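Local coordinates for protein proto-oncogene vav (Homo sapiens, PDB 6NEW) that probably acts as a guanine nucleotide exchange factor for Rac-type GTPases, carrying DH, PH and zinc-binding C1 domains, at residues T230-S235 against Q241-Y246. Residues are numbered along the deposited sequence; the frame is centred on the assembly and turned at random.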
# COMPACT_ATOMS: atom_id res chain seq x y z
N THR A 230 -0.88 6.58 14.31
CA THR A 230 -0.99 6.06 15.68
C THR A 230 0.03 6.75 16.60
O THR A 230 -0.35 7.25 17.66
CB THR A 230 -0.89 4.51 15.67
OG1 THR A 230 -2.02 3.97 14.98
CG2 THR A 230 -0.86 3.92 17.06
N ASN A 231 1.29 6.87 16.16
CA ASN A 231 2.33 7.57 16.91
C ASN A 231 2.01 9.05 17.14
O ASN A 231 2.17 9.51 18.27
CB ASN A 231 3.68 7.39 16.27
CG ASN A 231 4.28 6.09 16.72
OD1 ASN A 231 4.56 5.92 17.90
ND2 ASN A 231 4.38 5.11 15.82
N PHE A 232 1.51 9.76 16.11
CA PHE A 232 1.13 11.17 16.26
C PHE A 232 -0.02 11.28 17.24
O PHE A 232 -0.00 12.19 18.07
CB PHE A 232 0.73 11.81 14.91
CG PHE A 232 1.80 12.00 13.86
CD1 PHE A 232 3.15 12.00 14.21
CD2 PHE A 232 1.45 12.22 12.53
CE1 PHE A 232 4.13 12.20 13.24
CE2 PHE A 232 2.44 12.43 11.56
CZ PHE A 232 3.78 12.42 11.92
N GLN A 233 -1.00 10.33 17.16
CA GLN A 233 -2.16 10.29 18.04
C GLN A 233 -1.72 10.33 19.48
O GLN A 233 -2.23 11.16 20.18
CB GLN A 233 -3.07 9.08 17.80
CG GLN A 233 -4.45 9.28 18.42
CD GLN A 233 -5.34 10.09 17.52
OE1 GLN A 233 -5.44 9.82 16.31
NE2 GLN A 233 -6.01 11.10 18.08
N LEU A 234 -0.73 9.51 19.87
CA LEU A 234 -0.17 9.44 21.24
C LEU A 234 0.52 10.71 21.69
O LEU A 234 0.36 11.13 22.83
CB LEU A 234 0.81 8.26 21.38
CG LEU A 234 0.21 6.87 21.38
CD1 LEU A 234 1.29 5.83 21.22
CD2 LEU A 234 -0.63 6.62 22.61
N SER A 235 1.35 11.28 20.81
CA SER A 235 2.13 12.47 21.09
C SER A 235 1.29 13.75 21.20
O SER A 235 1.74 14.68 21.86
CB SER A 235 3.26 12.63 20.08
OG SER A 235 2.77 13.07 18.83
N GLN A 241 -10.26 13.80 18.41
CA GLN A 241 -10.64 12.91 17.31
C GLN A 241 -9.46 12.15 16.80
O GLN A 241 -8.32 12.56 17.02
CB GLN A 241 -11.27 13.68 16.12
CG GLN A 241 -12.43 14.62 16.46
CD GLN A 241 -13.34 14.88 15.29
OE1 GLN A 241 -12.93 14.84 14.12
NE2 GLN A 241 -14.60 15.14 15.58
N SER A 242 -9.73 11.05 16.08
CA SER A 242 -8.69 10.25 15.44
C SER A 242 -8.13 11.03 14.24
O SER A 242 -8.90 11.59 13.45
CB SER A 242 -9.25 8.91 14.97
OG SER A 242 -8.31 8.16 14.21
N LEU A 243 -6.80 11.07 14.13
CA LEU A 243 -6.06 11.72 13.05
C LEU A 243 -6.34 11.10 11.69
O LEU A 243 -6.38 11.82 10.70
CB LEU A 243 -4.55 11.67 13.33
CG LEU A 243 -4.01 12.76 14.23
CD1 LEU A 243 -2.61 12.47 14.63
CD2 LEU A 243 -4.08 14.11 13.56
N ALA A 244 -6.55 9.75 11.67
CA ALA A 244 -6.85 8.92 10.50
C ALA A 244 -8.02 9.49 9.68
O ALA A 244 -8.06 9.25 8.48
CB ALA A 244 -7.16 7.49 10.93
N HIS A 245 -8.93 10.27 10.32
CA HIS A 245 -10.05 10.94 9.65
C HIS A 245 -9.60 12.03 8.70
O HIS A 245 -10.38 12.43 7.84
CB HIS A 245 -10.99 11.60 10.68
CG HIS A 245 -11.88 10.65 11.42
ND1 HIS A 245 -11.92 10.63 12.81
CD2 HIS A 245 -12.75 9.73 10.94
CE1 HIS A 245 -12.78 9.68 13.13
NE2 HIS A 245 -13.32 9.12 12.04
N TYR A 246 -8.36 12.55 8.85
CA TYR A 246 -7.88 13.68 8.07
C TYR A 246 -6.93 13.30 6.96
O TYR A 246 -6.40 14.18 6.29
CB TYR A 246 -7.32 14.76 9.02
CG TYR A 246 -8.42 15.28 9.92
CD1 TYR A 246 -9.50 15.97 9.39
CD2 TYR A 246 -8.49 14.91 11.26
CE1 TYR A 246 -10.59 16.35 10.18
CE2 TYR A 246 -9.56 15.30 12.07
CZ TYR A 246 -10.62 16.00 11.52
OH TYR A 246 -11.67 16.42 12.31
O HOH W 1 -5.56 7.47 14.76
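Gln233, in the last turn of helix 196-235, spends both ends of its side-chain amide on the backbone of 241-246. Gln233 OE1 accepts the N-H of Leu243 at 2.9 Å from N to OE1, nearly straight (174°) and on a lone pair in the carbonyl plane. Gln233 NE2 donates to Gln241 O, also at 2.9 Å; that oxygen lies close to the amide plane of Gln233, whereas the NE2 stands 36° out of the Gln241 carbonyl plane. With CG anti to the backbone N (chi1 -163°) and a bend at chi2, the side chain reaches across to the loop, and the two bonds fix the amide's flip. A water donates to Gln233 OE1 and also hydrogen-bonds Ser242 OG (2.9 Å from the water oxygen to OG), giving Gln233 OE1 a second donor. The long helix begins among the RhoGEF (DH) helices and runs on to the PH domain, and 241-246 includes a 3-10 turn at 243-245; the contact thus joins the far end of this DH helix to the loop before strand 249-258. Cutting Gln233 back to an alanine here would remove both amide bonds and is likely to leave Leu243 N and Gln241 O without these partners. Apolar packing accompanies the polar pair: Leu243 CD1 meets Phe232 CB at 3.4 Å and approaches the ring obliquely. Beyond this pair, Leu243 rests on Leu278, and the Phe232 ring meets Phe271.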